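Local structure of racemase, putative (Roseobacter denitrificans, 3TCS) at residues Met23-Ile28 and Met73-Thr79; Pro122-Leu127 and His320-Ala324; Arg135-Met141 and Phe163-Arg169. The protein binds magnesium and belongs to the mandelate racemase/muconate lactonizing enzyme family, so it probably acts as a racemase or hydro-lyase. All blocks are in the same frame, centred on the assembly; numbering follows the deposited sequence.

Contact 1 of 3, residues Met23-Ile28 and Met73-Thr79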
loop_
_atom_site.group_PDB
_atom_site.type_symbol
_atom_site.label_atom_id
_atom_site.label_comp_id
_atom_site.label_asym_id
_atom_site.label_seq_id
_atom_site.Cartn_x
_atom_site.Cartn_y
_atom_site.Cartn_z
ATOM N N MET B 23 21.304 -18.618 -13.165
ATOM C CA MET B 23 19.963 -18.188 -12.806
ATOM C C MET B 23 19.827 -17.826 -11.327
ATOM O O MET B 23 18.718 -17.747 -10.803
ATOM C CB MET B 23 18.971 -19.297 -13.162
ATOM C CG MET B 23 19.077 -19.792 -14.604
ATOM S SD MET B 23 18.284 -18.707 -15.818
ATOM C CE MET B 23 19.665 -17.761 -16.427
ATOM N N LYS B 24 20.950 -17.622 -10.651
ATOM C CA LYS B 24 20.914 -17.253 -9.239
ATOM C C LYS B 24 21.504 -15.868 -9.033
ATOM O O LYS B 24 22.623 -15.593 -9.466
ATOM C CB LYS B 24 21.670 -18.275 -8.389
ATOM C CG LYS B 24 20.835 -19.491 -8.025
ATOM C CD LYS B 24 21.580 -20.410 -7.070
ATOM C CE LYS B 24 20.672 -21.517 -6.560
ATOM N NZ LYS B 24 20.062 -22.294 -7.675
ATOM N N LEU B 25 20.746 -14.994 -8.376
ATOM C CA LEU B 25 21.210 -13.635 -8.137
ATOM C C LEU B 25 22.303 -13.555 -7.088
ATOM O O LEU B 25 22.195 -14.112 -5.994
ATOM C CB LEU B 25 20.047 -12.720 -7.746
ATOM C CG LEU B 25 19.117 -12.312 -8.891
ATOM C CD1 LEU B 25 18.173 -11.221 -8.409
ATOM C CD2 LEU B 25 19.934 -11.814 -10.075
ATOM N N LYS B 26 23.362 -12.846 -7.450
ATOM C CA LYS B 26 24.515 -12.652 -6.592
ATOM C C LYS B 26 24.459 -11.261 -5.974
ATOM O O LYS B 26 24.821 -11.070 -4.814
ATOM C CB LYS B 26 25.784 -12.811 -7.433
ATOM C CG LYS B 26 27.091 -12.529 -6.734
ATOM C CD LYS B 26 28.232 -12.655 -7.733
ATOM C CE LYS B 26 29.591 -12.412 -7.098
ATOM N NZ LYS B 26 30.679 -12.551 -8.117
ATOM N N ALA B 27 23.983 -10.291 -6.751
ATOM C CA ALA B 27 23.913 -8.920 -6.271
ATOM C C ALA B 27 22.803 -8.086 -6.899
ATOM O O ALA B 27 22.358 -8.348 -8.019
ATOM C CB ALA B 27 25.244 -8.232 -6.512
ATOM N N ILE B 28 22.375 -7.077 -6.150
ATOM C CA ILE B 28 21.356 -6.131 -6.590
ATOM C C ILE B 28 21.863 -4.762 -6.168
ATOM O O ILE B 28 22.104 -4.519 -4.983
ATOM C CB ILE B 28 19.992 -6.384 -5.922
ATOM C CG1 ILE B 28 19.489 -7.782 -6.280
ATOM C CG2 ILE B 28 18.984 -5.337 -6.400
ATOM C CD1 ILE B 28 18.251 -8.197 -5.526
ATOM N N MET B 73 15.376 -12.213 -2.400
ATOM C CA MET B 73 15.711 -12.609 -3.763
ATOM C C MET B 73 17.159 -13.015 -3.987
ATOM O O MET B 73 17.449 -13.826 -4.872
ATOM C CB MET B 73 15.327 -11.488 -4.730
ATOM C CG MET B 73 13.837 -11.192 -4.716
ATOM S SD MET B 73 13.320 -9.999 -5.947
ATOM C CE MET B 73 13.167 -11.055 -7.391
ATOM N N LEU B 74 18.068 -12.461 -3.193
ATOM C CA LEU B 74 19.479 -12.796 -3.327
ATOM C C LEU B 74 19.722 -14.280 -3.093
ATOM O O LEU B 74 19.183 -14.865 -2.151
ATOM C CB LEU B 74 20.317 -11.981 -2.339
ATOM C CG LEU B 74 20.538 -10.506 -2.676
ATOM C CD1 LEU B 74 21.315 -9.843 -1.551
ATOM C CD2 LEU B 74 21.301 -10.388 -3.994
ATOM N N GLY B 75 20.529 -14.886 -3.961
ATOM C CA GLY B 75 20.845 -16.298 -3.825
ATOM C C GLY B 75 19.778 -17.264 -4.314
ATOM O O GLY B 75 19.990 -18.478 -4.317
ATOM N N GLN B 76 18.632 -16.740 -4.732
ATOM C CA GLN B 76 17.549 -17.592 -5.205
ATOM C C GLN B 76 17.582 -17.779 -6.712
ATOM O O GLN B 76 18.160 -16.971 -7.438
ATOM C CB GLN B 76 16.198 -16.995 -4.809
ATOM C CG GLN B 76 16.068 -16.676 -3.334
ATOM C CD GLN B 76 16.332 -17.877 -2.454
ATOM O OE1 GLN B 76 15.691 -18.915 -2.595
ATOM N NE2 GLN B 76 17.282 -17.739 -1.536
ATOM N N ASP B 77 16.959 -18.859 -7.176
ATOM C CA ASP B 77 16.888 -19.145 -8.601
ATOM C C ASP B 77 15.797 -18.253 -9.185
ATOM O O ASP B 77 14.654 -18.274 -8.722
ATOM C CB ASP B 77 16.547 -20.618 -8.832
ATOM C CG ASP B 77 16.351 -20.948 -10.297
ATOM O OD1 ASP B 77 17.131 -20.440 -11.130
ATOM O OD2 ASP B 77 15.425 -21.721 -10.619
ATOM N N ILE B 78 16.155 -17.468 -10.196
ATOM C CA ILE B 78 15.207 -16.555 -10.818
ATOM C C ILE B 78 14.496 -17.137 -12.029
ATOM O O ILE B 78 13.949 -16.394 -12.842
ATOM C CB ILE B 78 15.897 -15.247 -11.248
ATOM C CG1 ILE B 78 16.932 -15.535 -12.336
ATOM C CG2 ILE B 78 16.550 -14.591 -10.040
ATOM C CD1 ILE B 78 17.592 -14.294 -12.889
ATOM N N THR B 79 14.509 -18.461 -12.153
ATOM C CA THR B 79 13.841 -19.114 -13.271
ATOM C C THR B 79 12.341 -18.879 -13.128
ATOM O O THR B 79 11.673 -18.480 -14.078
ATOM C CB THR B 79 14.122 -20.630 -13.286
ATOM O OG1 THR B 79 15.520 -20.854 -13.513
ATOM C CG2 THR B 79 13.318 -21.308 -14.386
#

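Contact 2 of 3, residues Pro122-Leu127 and His320-Ala324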
loop_
_atom_site.group_PDB
_atom_site.type_symbol
_atom_site.label_atom_id
_atom_site.label_comp_id
_atom_site.label_asym_id
_atom_site.label_seq_id
_atom_site.Cartn_x
_atom_site.Cartn_y
_atom_site.Cartn_z
ATOM N N PRO B 122 15.382 -8.827 -27.823
ATOM C CA PRO B 122 14.773 -7.708 -27.099
ATOM C C PRO B 122 13.762 -8.359 -26.155
ATOM O O PRO B 122 13.286 -9.464 -26.428
ATOM C CB PRO B 122 14.098 -6.899 -28.209
ATOM C CG PRO B 122 13.772 -7.945 -29.248
ATOM C CD PRO B 122 15.011 -8.808 -29.249
ATOM N N VAL B 123 13.447 -7.704 -25.045
ATOM C CA VAL B 123 12.492 -8.273 -24.096
ATOM C C VAL B 123 11.171 -8.640 -24.776
ATOM O O VAL B 123 10.573 -9.671 -24.462
ATOM C CB VAL B 123 12.234 -7.300 -22.922
ATOM C CG1 VAL B 123 11.106 -7.820 -22.031
ATOM C CG2 VAL B 123 13.512 -7.153 -22.100
ATOM N N ALA B 124 10.729 -7.807 -25.714
ATOM C CA ALA B 124 9.482 -8.059 -26.435
ATOM C C ALA B 124 9.464 -9.465 -27.027
ATOM O O ALA B 124 8.428 -10.126 -27.033
ATOM C CB ALA B 124 9.293 -7.030 -27.542
ATOM N N GLU B 125 10.608 -9.913 -27.538
ATOM C CA GLU B 125 10.704 -11.250 -28.115
ATOM C C GLU B 125 10.723 -12.319 -27.029
ATOM O O GLU B 125 10.133 -13.387 -27.189
ATOM C CB GLU B 125 11.955 -11.372 -28.991
ATOM C CG GLU B 125 11.749 -10.828 -30.399
ATOM C CD GLU B 125 12.968 -10.990 -31.285
ATOM O OE1 GLU B 125 13.891 -11.741 -30.904
ATOM O OE2 GLU B 125 13.000 -10.368 -32.371
ATOM N N VAL B 126 11.398 -12.031 -25.921
ATOM C CA VAL B 126 11.459 -12.988 -24.820
ATOM C C VAL B 126 10.036 -13.234 -24.324
ATOM O O VAL B 126 9.689 -14.338 -23.910
ATOM C CB VAL B 126 12.320 -12.450 -23.655
ATOM C CG1 VAL B 126 12.363 -13.468 -22.527
ATOM C CG2 VAL B 126 13.729 -12.152 -24.141
ATOM N N LEU B 127 9.213 -12.193 -24.389
ATOM C CA LEU B 127 7.824 -12.266 -23.949
ATOM C C LEU B 127 6.895 -12.911 -24.975
ATOM O O LEU B 127 5.683 -12.992 -24.757
ATOM C CB LEU B 127 7.307 -10.863 -23.621
ATOM C CG LEU B 127 7.906 -10.152 -22.404
ATOM C CD1 LEU B 127 7.383 -8.726 -22.357
ATOM C CD2 LEU B 127 7.540 -10.898 -21.129
ATOM N N HIS B 320 7.660 -2.550 -25.089
ATOM C CA HIS B 320 7.977 -3.966 -25.261
ATOM C C HIS B 320 6.767 -4.836 -24.940
ATOM O O HIS B 320 6.487 -5.808 -25.645
ATOM C CB HIS B 320 9.144 -4.389 -24.361
ATOM C CG HIS B 320 10.495 -4.068 -24.921
ATOM N ND1 HIS B 320 11.015 -2.791 -24.935
ATOM C CD2 HIS B 320 11.439 -4.863 -25.478
ATOM C CE1 HIS B 320 12.221 -2.814 -25.474
ATOM N NE2 HIS B 320 12.501 -4.059 -25.813
ATOM N N LEU B 321 6.053 -4.488 -23.874
ATOM C CA LEU B 321 4.878 -5.255 -23.481
ATOM C C LEU B 321 3.817 -5.224 -24.580
ATOM O O LEU B 321 3.248 -6.259 -24.931
ATOM C CB LEU B 321 4.280 -4.701 -22.182
ATOM C CG LEU B 321 3.062 -5.474 -21.652
ATOM C CD1 LEU B 321 3.515 -6.818 -21.095
ATOM C CD2 LEU B 321 2.357 -4.673 -20.575
ATOM N N LEU B 322 3.560 -4.036 -25.124
ATOM C CA LEU B 322 2.555 -3.882 -26.168
ATOM C C LEU B 322 2.895 -4.619 -27.461
ATOM O O LEU B 322 2.005 -4.906 -28.261
ATOM C CB LEU B 322 2.313 -2.396 -26.452
ATOM C CG LEU B 322 1.564 -1.623 -25.358
ATOM C CD1 LEU B 322 1.491 -0.157 -25.741
ATOM C CD2 LEU B 322 0.151 -2.191 -25.182
ATOM N N ARG B 323 4.174 -4.929 -27.666
ATOM C CA ARG B 323 4.588 -5.657 -28.864
ATOM C C ARG B 323 4.468 -7.155 -28.615
ATOM O O ARG B 323 4.757 -7.959 -29.497
ATOM C CB ARG B 323 6.047 -5.346 -29.225
ATOM C CG ARG B 323 6.307 -3.974 -29.851
ATOM C CD ARG B 323 5.653 -3.810 -31.227
ATOM N NE ARG B 323 5.941 -4.904 -32.156
ATOM C CZ ARG B 323 5.486 -4.954 -33.406
ATOM N NH1 ARG B 323 4.732 -3.968 -33.873
ATOM N NH2 ARG B 323 5.758 -5.996 -34.181
ATOM N N ALA B 324 4.042 -7.533 -27.415
ATOM C CA ALA B 324 3.941 -8.948 -27.094
ATOM C C ALA B 324 2.576 -9.476 -26.652
ATOM O O ALA B 324 2.215 -10.601 -26.985
ATOM C CB ALA B 324 4.983 -9.300 -26.042
#

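Contact 3 of 3, residues Arg135-Met141 and Phe163-Arg169. With DAL (D-alanine), chain L.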
loop_
_atom_site.group_PDB
_atom_site.type_symbol
_atom_site.label_atom_id
_atom_site.label_comp_id
_atom_site.label_asym_id
_atom_site.label_seq_id
_atom_site.Cartn_x
_atom_site.Cartn_y
_atom_site.Cartn_z
ATOM N N ARG B 135 1.852 2.364 -32.164
ATOM C CA ARG B 135 1.214 3.664 -32.313
ATOM C C ARG B 135 1.154 4.319 -30.938
ATOM O O ARG B 135 0.828 3.668 -29.953
ATOM C CB ARG B 135 -0.200 3.502 -32.865
ATOM C CG ARG B 135 -0.933 4.814 -33.043
ATOM C CD ARG B 135 -2.392 4.561 -33.361
ATOM N NE ARG B 135 -3.140 5.806 -33.505
ATOM C CZ ARG B 135 -4.465 5.871 -33.488
ATOM N NH1 ARG B 135 -5.180 4.764 -33.328
ATOM N NH2 ARG B 135 -5.076 7.038 -33.640
ATOM N N ALA B 136 1.461 5.608 -30.871
ATOM C CA ALA B 136 1.446 6.318 -29.600
ATOM C C ALA B 136 0.437 7.453 -29.584
ATOM O O ALA B 136 0.083 7.989 -30.635
ATOM C CB ALA B 136 2.830 6.868 -29.310
ATOM N N TYR B 137 -0.048 7.806 -28.398
ATOM C CA TYR B 137 -0.957 8.934 -28.301
ATOM C C TYR B 137 -0.253 10.011 -27.489
ATOM O O TYR B 137 0.370 9.714 -26.465
ATOM C CB TYR B 137 -2.307 8.527 -27.684
ATOM C CG TYR B 137 -2.347 8.170 -26.209
ATOM C CD1 TYR B 137 -2.417 9.161 -25.231
ATOM C CD2 TYR B 137 -2.438 6.836 -25.800
ATOM C CE1 TYR B 137 -2.593 8.832 -23.873
ATOM C CE2 TYR B 137 -2.615 6.494 -24.446
ATOM C CZ TYR B 137 -2.697 7.497 -23.494
ATOM O OH TYR B 137 -2.921 7.164 -22.174
ATOM N N ALA B 138 -0.303 11.250 -27.975
ATOM C CA ALA B 138 0.342 12.364 -27.288
ATOM C C ALA B 138 -0.427 12.636 -26.006
ATOM O O ALA B 138 -1.609 12.978 -26.028
ATOM C CB ALA B 138 0.358 13.597 -28.174
ATOM N N SER B 139 0.250 12.480 -24.878
ATOM C CA SER B 139 -0.401 12.665 -23.598
ATOM C C SER B 139 0.012 13.932 -22.851
ATOM O O SER B 139 1.179 14.106 -22.501
ATOM C CB SER B 139 -0.142 11.425 -22.732
ATOM O OG SER B 139 -0.966 11.400 -21.583
ATOM N N SER B 140 -0.957 14.816 -22.623
ATOM C CA SER B 140 -0.721 16.052 -21.882
ATOM C C SER B 140 -0.972 15.767 -20.404
ATOM O O SER B 140 -1.961 15.122 -20.056
ATOM C CB SER B 140 -1.673 17.159 -22.338
ATOM O OG SER B 140 -1.655 18.223 -21.401
ATOM N N MET B 141 -0.084 16.252 -19.543
ATOM C CA MET B 141 -0.205 16.029 -18.103
ATOM C C MET B 141 -0.761 17.241 -17.358
ATOM O O MET B 141 -1.165 17.139 -16.199
ATOM C CB MET B 141 1.170 15.706 -17.512
ATOM C CG MET B 141 1.898 14.557 -18.168
ATOM S SD MET B 141 1.043 13.001 -17.944
ATOM C CE MET B 141 1.576 12.115 -19.408
ATOM N N PHE B 163 1.453 12.417 -34.670
ATOM C CA PHE B 163 0.504 11.801 -33.738
ATOM C C PHE B 163 -0.909 11.883 -34.303
ATOM O O PHE B 163 -1.263 12.880 -34.939
ATOM C CB PHE B 163 0.508 12.528 -32.389
ATOM C CG PHE B 163 1.770 12.354 -31.597
ATOM C CD1 PHE B 163 2.106 11.119 -31.056
ATOM C CD2 PHE B 163 2.603 13.440 -31.358
ATOM C CE1 PHE B 163 3.258 10.967 -30.282
ATOM C CE2 PHE B 163 3.756 13.302 -30.588
ATOM C CZ PHE B 163 4.084 12.062 -30.048
ATOM N N THR B 164 -1.713 10.844 -34.073
ATOM C CA THR B 164 -3.104 10.835 -34.533
ATOM C C THR B 164 -4.058 10.497 -33.380
ATOM O O THR B 164 -5.219 10.133 -33.596
ATOM C CB THR B 164 -3.330 9.824 -35.677
ATOM O OG1 THR B 164 -3.026 8.503 -35.216
ATOM C CG2 THR B 164 -2.444 10.167 -36.876
ATOM N N ALA B 165 -3.551 10.621 -32.157
ATOM C CA ALA B 165 -4.323 10.365 -30.942
ATOM C C ALA B 165 -3.773 11.322 -29.887
ATOM O O ALA B 165 -2.563 11.544 -29.817
ATOM C CB ALA B 165 -4.163 8.906 -30.494
ATOM N N PHE B 166 -4.663 11.894 -29.079
ATOM C CA PHE B 166 -4.271 12.872 -28.068
ATOM C C PHE B 166 -5.106 12.763 -26.800
ATOM O O PHE B 166 -6.316 12.564 -26.870
ATOM C CB PHE B 166 -4.456 14.286 -28.637
ATOM C CG PHE B 166 -3.759 14.507 -29.941
ATOM C CD1 PHE B 166 -2.496 15.084 -29.976
ATOM C CD2 PHE B 166 -4.329 14.061 -31.131
ATOM C CE1 PHE B 166 -1.801 15.205 -31.182
ATOM C CE2 PHE B 166 -3.645 14.176 -32.341
ATOM C CZ PHE B 166 -2.378 14.749 -32.363
ATOM N N LYS B 167 -4.462 12.911 -25.646
ATOM C CA LYS B 167 -5.174 12.871 -24.374
ATOM C C LYS B 167 -4.943 14.156 -23.577
ATOM O O LYS B 167 -3.811 14.623 -23.441
ATOM C CB LYS B 167 -4.743 11.663 -23.529
ATOM C CG LYS B 167 -5.618 11.481 -22.275
ATOM C CD LYS B 167 -5.408 10.129 -21.585
ATOM C CE LYS B 167 -4.161 10.102 -20.708
ATOM N NZ LYS B 167 -3.974 8.744 -20.089
ATOM N N VAL B 168 -6.024 14.729 -23.059
ATOM C CA VAL B 168 -5.941 15.945 -22.266
ATOM C C VAL B 168 -6.590 15.676 -20.911
ATOM O O VAL B 168 -7.027 14.555 -20.647
ATOM C CB VAL B 168 -6.643 17.138 -22.971
ATOM C CG1 VAL B 168 -5.949 17.431 -24.291
ATOM C CG2 VAL B 168 -8.119 16.833 -23.191
ATOM N N ARG B 169 -6.662 16.697 -20.063
ATOM C CA ARG B 169 -7.218 16.536 -18.720
ATOM C C ARG B 169 -8.562 17.211 -18.492
ATOM O O ARG B 169 -8.822 18.297 -19.015
ATOM C CB ARG B 169 -6.229 17.083 -17.683
ATOM C CG ARG B 169 -4.814 16.539 -17.819
ATOM C CD ARG B 169 -4.720 15.093 -17.352
ATOM N NE ARG B 169 -3.663 14.369 -18.055
ATOM C CZ ARG B 169 -3.277 13.132 -17.760
ATOM N NH1 ARG B 169 -3.849 12.473 -16.763
ATOM N NH2 ARG B 169 -2.338 12.543 -18.483
HETATM N N DAL L . -2.751 8.407 -17.578
HETATM C CA DAL L . -2.346 9.741 -17.099
HETATM C CB DAL L . -0.891 10.015 -17.451
HETATM C C DAL L . -2.511 9.815 -15.619
HETATM O O DAL L . -3.581 9.650 -15.129
HETATM O O HOH W 1 -0.527 8.322 -33.251
#

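Contact 1 of 3, residues Met23-Ile28 and Met73-Thr79
Leu25 lays its CG against the CG2 methyl of Ile78, 3.6 Å apart, the two side chains meeting at about a right angle. With CG1 of Ile78 between its backbone N and carbonyl carbon (chi1 64°), CG2 is turned to Leu25 and CG1 lies close to the carbonyl oxygen of Met23. Met23 O also receives Ile78 N in a short, straight bond of 2.6 Å. Farther along, Gly75 N reaches Leu25 O at 2.7 Å, while the bond from Leu25 N to Gln76 O between them is weak. The result illustrates how a loop can be held to a strand by main-chain bonds around a single bridge, here Lys24 with Asp77. A type II turn from Met73 to Gln76 shapes the loop, with Gly75 supplying its positive phi. Leu74, in the same turn, sends CD2 to Ile28 CG1 at 3.9 Å and rests it near the CA of Ala27. At the far end Thr79 OG1 donates to Asp77 OD1 on its syn side, 2.9 Å away, which helps fix the carboxylate next to Met23 CB. The Lys24 chain runs past the carbonyls of Gln76 and Gly75; its NZ stays 4.9 Å from Asp77 OD1, so any attraction there is probably modest. Strand 25-32 belongs to the antiparallel sheet of the N-terminal domain and carries a classic beta bulge at Lys26 and Ala27, opposite Thr42. Leu25 and Ile28 also pack on strand 37-43, Ile78 touches Ile111 of helix 98-119, and Met73 is lodged against helix 81-91.

Contact 2 of 3, residues Pro122-Leu127 and His320-Ala324
His320 brings the CD2 edge of its imidazole to the backbone of Ala124, CD2 lying 3.0 Å from Ala124 N, which sits at the ring edge, in the plane. This is the tight part of the contact. Val123 CB comes within 3.6 Å of His320 CD2, Pro122 CB approaches NE2 at the ring edge, and Ala124 CB sits 3.6 Å from the carbonyl oxygen of His320. A hydrogen bond between ND1 and Leu316 O, together with an edge-to-face meeting with Trp369, limits the ring's freedom to turn. With an alanine here in place of His320, Leu316 O is likely to lose its side-chain mate and a gap to open beside Val123 and Ala124. No hydrogen bond links the two segments, which meet by shape and apolar packing: helix 123-126, in the N-terminal family region with Pro122 as its N-cap, meets the end of helix 314-322 of the TIM barrel. Pro122 O takes the N-H groups of both Glu125 and Val126, closing the first turn that faces the ring. Toward the more exposed end the packing is looser, mostly apolar, with Ala324 CB also beside Ala124 O. Leu127 CB meets Ala324 CB at 3.7 Å, yet Leu127 CD1 and Leu321 CD1 are 4.5 Å apart. Arg323 touches Ala124 only through CB, 4.0 Å from Ala124 CB; its bent chain carries the guanidinium away to the carbonyl oxygens of Thr130 and Leu133.

Contact 3 of 3, residues Arg135-Met141 and Phe163-Arg169
Ala138 is joined to the neighbouring strand through both its own N-H, to Ala165 O, and its own C=O, which takes Lys167 N; Ser140 N to Lys167 O continues the parallel ladder. This pairing completes a beta-alpha-beta unit of the TIM barrel, with helix 147-161 as the crossover. Apolar contacts fill one side: Ala138 CB makes a CH-pi contact over the face of Phe163, 3.9 Å from the ring centroid, and also meets Phe166 CD1 at 3.7 Å. At the strand start, extended Arg135 donates an N-H from NH2 to Thr164 OG1 at 3.0 Å, the oxygen tilted from the guanidinium plane, while its salt bridge goes to Asp201; a water links Ala136 O with Thr164 N. The remaining polar contacts lie at the pocket. Arg169 grips Ser140 O side-on, NE at 2.7 Å and NH2 at 3.0 Å, with Ser140 O lying in the guanidinium plane. Lys167 NZ donates to Tyr137 OH at 2.8 Å and makes salt bridges with Glu231 and Glu333. With CG anti to its backbone N (chi1 -172°) and a bend at chi3, Lys167 runs past the Tyr137 ring and places NZ 2.8 Å from the amino N of D-alanine. Next to Arg169 NH2, Met141 SD approaches the ligand's CB. The Lys-x-Arg spacing is consistent with the basic pair on the second barrel strand of mandelate racemase relatives, and bonds to Tyr137 and Ser140 probably position both groups at the magnesium-binding pocket.

From the N terminus, contact 1 closes first: the loop from Met23 to Thr79 is tied off within the N-terminal domain, bringing the turn after helix 58-73 back to the first strand. Contact 2 opens later, at Pro122, and closes only at Ala324, joining helix 123-126 to a late barrel helix. Contact 3, spanning residues 135 to 169, is nested inside this long loop and pairs two neighbouring barrel strands; no loop crosses another. Contacts 1 and 3 lie on opposite sides of the chain's centre, their centres about 39 Å apart, the centre of contact 2 about 22 Å from each of theirs.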